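Local coordinates for reticulocyte-binding protein 2a (Plasmodium vivax, PDB 4Z8N) that probably mediates attachment to red blood cells during parasite invasion, as the helical erythrocyte-binding domain of a larger reticulocyte-binding protein, at residues A75-T80 against N102-Q107; L8-S13 against A110-V115; N138-T143 against V244-L249. All blocks are in the same frame, centred on the assembly; numbering follows the deposited sequence.

Interaction 1 of 3, residues A75-T80 against N102-Q107; sequences AALEKT and NEYKQQ
Leu77 lies level with Gln107, and Thr80 with Tyr104, where helices 71-85 and 94-115 run side by side. The two segments are close to antiparallel, at 152° between their N-to-C directions. Their axes approach to 9.4 Å. The CA atoms of Leu77 and Gln107 are 5.6 Å apart.

Gln107 reaches across as an extended chain beyond CG. The carboxamide ends between Ala76 and Thr80, one turn apart on the facing helix. NE2 of Gln107 lies 3.8 Å from CB of Ala76. OG1 of Thr80 donates a hydrogen bond to OE1 of Gln107. At 2.5 Å between OG1 and OE1 this bond is very short, so its exact length is doubtful. O of Ala76 is 3.4 Å from the same OE1 of Gln107, but both are acceptors and do not bond.

Thr80 also turns its methyl to the partner helix, with CG2 lying 3.7 Å from CB of Tyr104. Leu77 meets the Tyr104 ring through one branch. CD1 of Leu77 comes obliquely to CD1 of Tyr104, at 3.6 Å, and also lies near CE1. The same Leu77 methyl reaches CB of Gln107. Beyond the pair of helices, the Tyr104 ring packs edge-to-face with Phe206, and Tyr104 also touches Ile81 and Leu84. The carboxylate of Glu103 forms a salt bridge with Lys100 of its own helix.

The contact therefore joins two kinds of chemistry. Leu77 and Tyr104 supply apolar packing. The hydroxyl of buried Thr80 gives one polar link to partly exposed Gln107, supplying the proton that the oxygen of Ala76 cannot.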
loop_
_atom_site.group_PDB
_atom_site.type_symbol
_atom_site.label_atom_id
_atom_site.label_comp_id
_atom_site.label_asym_id
_atom_site.label_seq_id
_atom_site.Cartn_x
_atom_site.Cartn_y
_atom_site.Cartn_z
ATOM N N ALA A 75 -15.488 5.595 -9.329
ATOM C CA ALA A 75 -15.899 6.879 -9.885
ATOM C C ALA A 75 -16.973 7.540 -9.026
ATOM O O ALA A 75 -16.861 8.716 -8.679
ATOM C CB ALA A 75 -16.399 6.701 -11.306
ATOM N N ALA A 76 -18.010 6.778 -8.690
ATOM C CA ALA A 76 -19.090 7.275 -7.846
ATOM C C ALA A 76 -18.551 7.739 -6.495
ATOM O O ALA A 76 -18.962 8.777 -5.974
ATOM C CB ALA A 76 -20.155 6.202 -7.654
ATOM N N LEU A 77 -17.623 6.967 -5.938
ATOM C CA LEU A 77 -16.997 7.308 -4.664
ATOM C C LEU A 77 -16.228 8.626 -4.750
ATOM O O LEU A 77 -16.334 9.472 -3.863
ATOM C CB LEU A 77 -16.064 6.182 -4.213
ATOM C CG LEU A 77 -15.222 6.416 -2.957
ATOM C CD1 LEU A 77 -16.101 6.706 -1.742
ATOM C CD2 LEU A 77 -14.324 5.218 -2.698
ATOM N N GLU A 78 -15.462 8.799 -5.823
ATOM C CA GLU A 78 -14.659 10.006 -6.001
ATOM C C GLU A 78 -15.514 11.240 -6.294
ATOM O O GLU A 78 -15.145 12.355 -5.928
ATOM C CB GLU A 78 -13.629 9.807 -7.116
ATOM C CG GLU A 78 -12.552 8.785 -6.782
ATOM C CD GLU A 78 -11.330 8.905 -7.672
ATOM O OE1 GLU A 78 -11.261 8.183 -8.689
ATOM O OE2 GLU A 78 -10.434 9.716 -7.350
ATOM N N LYS A 79 -16.654 11.051 -6.950
ATOM C CA LYS A 79 -17.550 12.173 -7.198
ATOM C C LYS A 79 -18.210 12.623 -5.900
ATOM O O LYS A 79 -18.449 13.812 -5.698
ATOM C CB LYS A 79 -18.607 11.810 -8.241
ATOM C CG LYS A 79 -18.744 12.859 -9.328
ATOM C CD LYS A 79 -17.383 13.163 -9.926
ATOM C CE LYS A 79 -17.218 14.636 -10.257
ATOM N NZ LYS A 79 -15.869 14.919 -10.816
ATOM N N THR A 80 -18.498 11.672 -5.017
ATOM C CA THR A 80 -19.049 12.002 -3.706
ATOM C C THR A 80 -18.031 12.779 -2.874
ATOM O O THR A 80 -18.369 13.774 -2.231
ATOM C CB THR A 80 -19.481 10.741 -2.940
ATOM O OG1 THR A 80 -20.476 10.043 -3.698
ATOM C CG2 THR A 80 -20.056 11.109 -1.581
ATOM N N ASN A 102 -23.109 10.266 4.411
ATOM C CA ASN A 102 -23.689 8.949 4.626
ATOM C C ASN A 102 -23.515 8.077 3.382
ATOM O O ASN A 102 -23.198 6.891 3.477
ATOM C CB ASN A 102 -25.167 9.081 4.994
ATOM C CG ASN A 102 -25.765 7.779 5.479
ATOM O OD1 ASN A 102 -25.641 7.425 6.652
ATOM N ND2 ASN A 102 -26.427 7.062 4.581
ATOM N N GLU A 103 -23.710 8.684 2.216
ATOM C CA GLU A 103 -23.532 8.002 0.940
ATOM C C GLU A 103 -22.072 7.601 0.721
ATOM O O GLU A 103 -21.784 6.526 0.192
ATOM C CB GLU A 103 -24.014 8.900 -0.203
ATOM C CG GLU A 103 -24.040 8.235 -1.567
ATOM C CD GLU A 103 -24.715 9.100 -2.617
ATOM O OE1 GLU A 103 -25.262 10.162 -2.249
ATOM O OE2 GLU A 103 -24.701 8.719 -3.807
ATOM N N TYR A 104 -21.160 8.478 1.133
ATOM C CA TYR A 104 -19.728 8.228 1.020
ATOM C C TYR A 104 -19.307 6.971 1.781
ATOM O O TYR A 104 -18.526 6.167 1.275
ATOM C CB TYR A 104 -18.942 9.440 1.526
ATOM C CG TYR A 104 -17.538 9.118 1.988
ATOM C CD1 TYR A 104 -16.496 8.982 1.078
ATOM C CD2 TYR A 104 -17.252 8.955 3.339
ATOM C CE1 TYR A 104 -15.213 8.687 1.501
ATOM C CE2 TYR A 104 -15.975 8.660 3.768
ATOM C CZ TYR A 104 -14.960 8.527 2.847
ATOM O OH TYR A 104 -13.686 8.234 3.281
ATOM N N LYS A 105 -19.826 6.809 2.994
ATOM C CA LYS A 105 -19.522 5.638 3.810
ATOM C C LYS A 105 -19.944 4.345 3.119
ATOM O O LYS A 105 -19.181 3.382 3.067
ATOM C CB LYS A 105 -20.210 5.737 5.173
ATOM C CG LYS A 105 -19.708 6.862 6.059
ATOM C CD LYS A 105 -20.615 7.024 7.274
ATOM C CE LYS A 105 -20.015 7.960 8.307
ATOM N NZ LYS A 105 -20.937 8.190 9.457
ATOM N N GLN A 106 -21.167 4.330 2.596
ATOM C CA GLN A 106 -21.686 3.164 1.892
ATOM C C GLN A 106 -20.846 2.867 0.656
ATOM O O GLN A 106 -20.498 1.718 0.387
ATOM C CB GLN A 106 -23.149 3.383 1.502
ATOM C CG GLN A 106 -24.070 3.637 2.686
ATOM C CD GLN A 106 -25.419 4.198 2.273
ATOM O OE1 GLN A 106 -25.544 4.846 1.232
ATOM N NE2 GLN A 106 -26.438 3.949 3.088
ATOM N N GLN A 107 -20.510 3.919 -0.083
ATOM C CA GLN A 107 -19.750 3.780 -1.318
ATOM C C GLN A 107 -18.308 3.344 -1.071
ATOM O O GLN A 107 -17.741 2.593 -1.865
ATOM C CB GLN A 107 -19.773 5.093 -2.102
ATOM C CG GLN A 107 -21.109 5.380 -2.770
ATOM C CD GLN A 107 -21.135 6.736 -3.437
ATOM O OE1 GLN A 107 -20.387 7.639 -3.058
ATOM N NE2 GLN A 107 -21.992 6.889 -4.438
#

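Interaction 2 of 3, residues L8-S13 against A110-V115; sequences LDFSNS and AYKNCV
The Phe10 ring has the aliphatic chain of Lys112 over one face and the Tyr111 ring at its edge. CG of Lys112 is 3.8 Å from the Phe10 ring centre and 21° off the ring normal. This is a CH-pi contact, offset toward the rim. CB of Lys112 lies nearest CE1 and CZ of the ring, and CD nearest CD1 and CE1, so the methylene chain crosses it obliquely. Chi1 of 176° sets CG anti to the backbone N, over the ring, and the chain runs on extended from there.

CD2 of Tyr111 sits near the Phe10 plane, 4.2 Å from CZ. Val115 approaches the ring obliquely, with CG1 4.1 Å from CE2 of Phe10. The Tyr111 ring has its own neighbours. CD2 of Leu8 meets its edge, 3.8 Å from CE2 of Tyr111. Over one face, toward the rim, lies CG2 of Val115, one turn further along the same helix.

Leu8 and Phe10 both point toward the helix, whereas the CB of Asp9 between them is directed away. Asp9 forms a salt bridge with Arg269 and a hydrogen bond with His221. Across the contact all the packing is apolar. Next to it, Cys114 forms a disulfide with Cys70, tying helix 94-115 to the link between helices 42-69 and 71-85.

The strand and helix axes are 9.9 Å apart at their closest and cross at 80°. Strand 9-11, weakly bonded and paired antiparallel with 17-19, thus lies across a helix of the otherwise largely helical erythrocyte-binding domain.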
loop_
_atom_site.group_PDB
_atom_site.type_symbol
_atom_site.label_atom_id
_atom_site.label_comp_id
_atom_site.label_asym_id
_atom_site.label_seq_id
_atom_site.Cartn_x
_atom_site.Cartn_y
_atom_site.Cartn_z
ATOM N N LEU A 8 -5.362 4.762 -1.543
ATOM C CA LEU A 8 -6.376 3.846 -1.034
ATOM C C LEU A 8 -5.976 2.381 -1.173
ATOM O O LEU A 8 -6.114 1.778 -2.235
ATOM C CB LEU A 8 -7.719 4.081 -1.728
ATOM C CG LEU A 8 -8.874 3.269 -1.131
ATOM C CD1 LEU A 8 -8.994 3.510 0.369
ATOM C CD2 LEU A 8 -10.185 3.585 -1.831
ATOM N N ASP A 9 -5.479 1.824 -0.078
ATOM C CA ASP A 9 -5.227 0.396 0.035
ATOM C C ASP A 9 -6.017 -0.119 1.230
ATOM O O ASP A 9 -6.476 0.673 2.050
ATOM C CB ASP A 9 -3.734 0.107 0.201
ATOM C CG ASP A 9 -2.925 0.503 -1.017
ATOM O OD1 ASP A 9 -3.452 0.397 -2.144
ATOM O OD2 ASP A 9 -1.759 0.919 -0.850
ATOM N N PHE A 10 -6.177 -1.433 1.335
ATOM C CA PHE A 10 -6.957 -1.999 2.431
ATOM C C PHE A 10 -6.157 -3.002 3.251
ATOM O O PHE A 10 -5.723 -4.036 2.741
ATOM C CB PHE A 10 -8.227 -2.655 1.889
ATOM C CG PHE A 10 -9.083 -1.725 1.082
ATOM C CD1 PHE A 10 -9.851 -0.752 1.706
ATOM C CD2 PHE A 10 -9.109 -1.810 -0.300
ATOM C CE1 PHE A 10 -10.631 0.113 0.968
ATOM C CE2 PHE A 10 -9.888 -0.947 -1.046
ATOM C CZ PHE A 10 -10.653 0.014 -0.413
ATOM N N SER A 11 -5.959 -2.683 4.525
ATOM C CA SER A 11 -5.303 -3.597 5.452
ATOM C C SER A 11 -6.354 -4.361 6.248
ATOM O O SER A 11 -7.545 -4.058 6.157
ATOM C CB SER A 11 -4.366 -2.837 6.389
ATOM O OG SER A 11 -3.365 -3.696 6.907
ATOM N N ASN A 12 -5.928 -5.348 7.029
ATOM C CA ASN A 12 -6.892 -6.152 7.773
ATOM C C ASN A 12 -6.379 -6.762 9.070
ATOM O O ASN A 12 -5.417 -6.283 9.675
ATOM C CB ASN A 12 -7.430 -7.277 6.881
ATOM C CG ASN A 12 -6.370 -8.313 6.521
ATOM O OD1 ASN A 12 -5.201 -8.194 6.896
ATOM N ND2 ASN A 12 -6.784 -9.346 5.800
ATOM N N SER A 13 -7.059 -7.832 9.474
ATOM C CA SER A 13 -6.720 -8.618 10.651
ATOM C C SER A 13 -5.246 -9.015 10.692
ATOM O O SER A 13 -4.534 -8.689 11.639
ATOM C CB SER A 13 -7.590 -9.878 10.698
ATOM O OG SER A 13 -7.790 -10.401 9.392
ATOM N N ALA A 110 -18.639 -0.303 -0.216
ATOM C CA ALA A 110 -18.982 -1.095 -1.394
ATOM C C ALA A 110 -17.773 -1.292 -2.305
ATOM O O ALA A 110 -17.583 -2.371 -2.867
ATOM C CB ALA A 110 -20.126 -0.441 -2.162
ATOM N N TYR A 111 -16.958 -0.250 -2.447
ATOM C CA TYR A 111 -15.753 -0.332 -3.267
ATOM C C TYR A 111 -14.740 -1.285 -2.643
ATOM O O TYR A 111 -14.130 -2.092 -3.340
ATOM C CB TYR A 111 -15.129 1.055 -3.465
ATOM C CG TYR A 111 -13.888 1.050 -4.332
ATOM C CD1 TYR A 111 -13.953 0.668 -5.665
ATOM C CD2 TYR A 111 -12.655 1.435 -3.821
ATOM C CE1 TYR A 111 -12.826 0.660 -6.465
ATOM C CE2 TYR A 111 -11.516 1.433 -4.617
ATOM C CZ TYR A 111 -11.611 1.044 -5.938
ATOM O OH TYR A 111 -10.492 1.037 -6.742
ATOM N N LYS A 112 -14.571 -1.185 -1.327
ATOM C CA LYS A 112 -13.666 -2.069 -0.598
ATOM C C LYS A 112 -14.033 -3.538 -0.804
ATOM O O LYS A 112 -13.160 -4.381 -1.002
ATOM C CB LYS A 112 -13.674 -1.734 0.895
ATOM C CG LYS A 112 -12.827 -2.673 1.744
ATOM C CD LYS A 112 -12.881 -2.291 3.215
ATOM C CE LYS A 112 -11.985 -3.192 4.051
ATOM N NZ LYS A 112 -12.032 -2.839 5.498
ATOM N N ASN A 113 -15.328 -3.834 -0.766
ATOM C CA ASN A 113 -15.801 -5.204 -0.941
ATOM C C ASN A 113 -15.611 -5.702 -2.368
ATOM O O ASN A 113 -15.311 -6.875 -2.590
ATOM C CB ASN A 113 -17.271 -5.317 -0.540
ATOM C CG ASN A 113 -17.470 -5.239 0.959
ATOM O OD1 ASN A 113 -16.578 -5.584 1.734
ATOM N ND2 ASN A 113 -18.646 -4.788 1.378
ATOM N N CYS A 114 -15.797 -4.806 -3.330
ATOM C CA CYS A 114 -15.587 -5.132 -4.735
ATOM C C CYS A 114 -14.112 -5.446 -4.979
ATOM O O CYS A 114 -13.772 -6.347 -5.745
ATOM C CB CYS A 114 -16.055 -3.977 -5.626
ATOM S SG CYS A 114 -15.777 -4.205 -7.398
ATOM N N VAL A 115 -13.242 -4.700 -4.307
ATOM C CA VAL A 115 -11.800 -4.885 -4.430
ATOM C C VAL A 115 -11.334 -6.136 -3.686
ATOM O O VAL A 115 -10.536 -6.919 -4.203
ATOM C CB VAL A 115 -11.038 -3.650 -3.901
ATOM C CG1 VAL A 115 -9.546 -3.934 -3.793
ATOM C CG2 VAL A 115 -11.297 -2.448 -4.795
#

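Interaction 3 of 3, residues N138-T143 against V244-L249; sequences NSVKCT and VPLSTL
Leu246 points its side chain from the first turn of helix 246-297 into the loop 138-143, and Val140 points back toward it. The two side chains cross obliquely. CD1 of Leu246 lies 4.0 Å from CB of Val140 and almost as near to CG1. The other branch, CD2, turns to the backbone and sits 3.9 Å from the carbonyl oxygen of Cys142. It also brushes CA of Asn138. Chi1 of 178° puts CG of Leu246 anti to the backbone N, and the two methyls branch from there, one to Val140 and one to the loop backbone.

The backbone adds a polar link. N of Leu246 donates to O of Thr143 at 3.3 Å, a weak hydrogen bond with an N-H...O angle of 155°. Pro245 holds the N-cap position just before it.

Further bonds lie around the contact. A disulfide within the loop joins Cys142 to Cys146, and Cys146 in turn shares backbone hydrogen bonds with Val244. OD1 of Asn138 accepts a hydrogen bond from NZ of Lys250, further along the helix.

The chemistry is thus a leucine set against a valine and loop backbone, beside one weak bond to the helix start. An N-H in the first turn has no carbonyl partner from earlier in its own helix. Here the oxygen of Thr143 supplies one from the loop, and it probably also interacts favourably with the positive end of the helix dipole.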
loop_
_atom_site.group_PDB
_atom_site.type_symbol
_atom_site.label_atom_id
_atom_site.label_comp_id
_atom_site.label_asym_id
_atom_site.label_seq_id
_atom_site.Cartn_x
_atom_site.Cartn_y
_atom_site.Cartn_z
ATOM N N ASN A 138 14.349 -27.718 -7.179
ATOM C CA ASN A 138 15.048 -28.996 -7.146
ATOM C C ASN A 138 15.900 -29.152 -8.401
ATOM O O ASN A 138 16.787 -30.003 -8.462
ATOM C CB ASN A 138 14.069 -30.169 -7.027
ATOM C CG ASN A 138 13.421 -30.259 -5.656
ATOM O OD1 ASN A 138 13.993 -29.833 -4.652
ATOM N ND2 ASN A 138 12.223 -30.834 -5.607
ATOM N N SER A 139 15.619 -28.316 -9.399
ATOM C CA SER A 139 16.362 -28.322 -10.655
ATOM C C SER A 139 17.764 -27.751 -10.480
ATOM O O SER A 139 18.623 -27.921 -11.346
ATOM C CB SER A 139 15.608 -27.531 -11.727
ATOM O OG SER A 139 14.363 -28.138 -12.026
ATOM N N VAL A 140 17.989 -27.062 -9.365
ATOM C CA VAL A 140 19.328 -26.608 -9.016
ATOM C C VAL A 140 20.220 -27.830 -8.849
ATOM O O VAL A 140 20.012 -28.643 -7.949
ATOM C CB VAL A 140 19.334 -25.764 -7.733
ATOM C CG1 VAL A 140 20.753 -25.355 -7.377
ATOM C CG2 VAL A 140 18.453 -24.538 -7.908
ATOM N N LYS A 141 21.210 -27.952 -9.725
ATOM C CA LYS A 141 21.941 -29.203 -9.900
ATOM C C LYS A 141 22.752 -29.644 -8.681
ATOM O O LYS A 141 22.921 -30.843 -8.453
ATOM C CB LYS A 141 22.850 -29.092 -11.125
ATOM C CG LYS A 141 22.072 -28.865 -12.416
ATOM C CD LYS A 141 22.969 -28.893 -13.641
ATOM C CE LYS A 141 22.139 -28.912 -14.915
ATOM N NZ LYS A 141 22.769 -28.130 -16.014
ATOM N N CYS A 142 23.250 -28.692 -7.897
ATOM C CA CYS A 142 23.947 -29.038 -6.661
ATOM C C CYS A 142 22.945 -29.594 -5.645
ATOM O O CYS A 142 21.776 -29.217 -5.655
ATOM C CB CYS A 142 24.683 -27.825 -6.088
ATOM S SG CYS A 142 23.612 -26.584 -5.331
ATOM N N THR A 143 23.401 -30.490 -4.774
ATOM C CA THR A 143 22.500 -31.194 -3.860
ATOM C C THR A 143 22.768 -30.851 -2.391
ATOM O O THR A 143 21.853 -30.478 -1.654
ATOM C CB THR A 143 22.602 -32.732 -4.060
ATOM O OG1 THR A 143 21.702 -33.140 -5.098
ATOM C CG2 THR A 143 22.234 -33.479 -2.783
ATOM N N VAL A 244 26.452 -24.330 1.456
ATOM C CA VAL A 244 25.279 -24.736 2.227
ATOM C C VAL A 244 24.523 -25.836 1.484
ATOM O O VAL A 244 24.666 -25.975 0.269
ATOM C CB VAL A 244 24.316 -23.550 2.501
ATOM C CG1 VAL A 244 25.018 -22.448 3.278
ATOM C CG2 VAL A 244 23.742 -23.011 1.200
ATOM N N PRO A 245 23.730 -26.639 2.212
ATOM C CA PRO A 245 22.861 -27.607 1.535
ATOM C C PRO A 245 21.720 -26.908 0.798
ATOM O O PRO A 245 21.395 -25.766 1.127
ATOM C CB PRO A 245 22.333 -28.473 2.684
ATOM C CG PRO A 245 22.450 -27.608 3.895
ATOM C CD PRO A 245 23.683 -26.784 3.678
ATOM N N LEU A 246 21.125 -27.587 -0.179
ATOM C CA LEU A 246 20.099 -26.985 -1.028
ATOM C C LEU A 246 18.863 -26.541 -0.250
ATOM O O LEU A 246 18.312 -25.471 -0.516
ATOM C CB LEU A 246 19.684 -27.960 -2.133
ATOM C CG LEU A 246 18.582 -27.460 -3.073
ATOM C CD1 LEU A 246 18.999 -26.166 -3.757
ATOM C CD2 LEU A 246 18.222 -28.520 -4.101
ATOM N N SER A 247 18.426 -27.364 0.699
ATOM C CA SER A 247 17.250 -27.050 1.505
ATOM C C SER A 247 17.424 -25.714 2.218
ATOM O O SER A 247 16.474 -24.941 2.362
ATOM C CB SER A 247 16.983 -28.159 2.523
ATOM O OG SER A 247 18.032 -28.240 3.471
ATOM N N THR A 248 18.648 -25.451 2.661
ATOM C CA THR A 248 18.989 -24.180 3.282
ATOM C C THR A 248 18.979 -23.063 2.244
ATOM O O THR A 248 18.462 -21.973 2.492
ATOM C CB THR A 248 20.374 -24.240 3.958
ATOM O OG1 THR A 248 20.356 -25.223 5.000
ATOM C CG2 THR A 248 20.747 -22.886 4.546
ATOM N N LEU A 249 19.545 -23.354 1.077
ATOM C CA LEU A 249 19.669 -22.377 0.001
ATOM C C LEU A 249 18.317 -21.834 -0.445
ATOM O O LEU A 249 18.174 -20.634 -0.687
ATOM C CB LEU A 249 20.395 -22.996 -1.193
ATOM C CG LEU A 249 20.847 -22.012 -2.271
ATOM C CD1 LEU A 249 22.019 -21.183 -1.769
ATOM C CD2 LEU A 249 21.207 -22.743 -3.557
#

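In the fold
Interactions 1 and 2 are neighbours on helix 94-115. Their centres are about 14 Å apart, and they touch where CD2 of Leu77 packs 4.3 Å from CD2 of Tyr111. Along the chain, interaction 1 is nested inside the loop closed by interaction 2. Interaction 3 opens only after both have closed. It lies toward the far end of the elongated domain, with its centre about 53 Å from that of interaction 1 and about 40 Å from that of interaction 2. Interactions 1 and 3 sit on opposite sides of the chain's centre. None of the three lies at Glu120, a calcium ligand in a structure of this protein; no calcium is bound to this chain here. Interactions 2 and 3 each include a disulfide cysteine, Cys114 and Cys142.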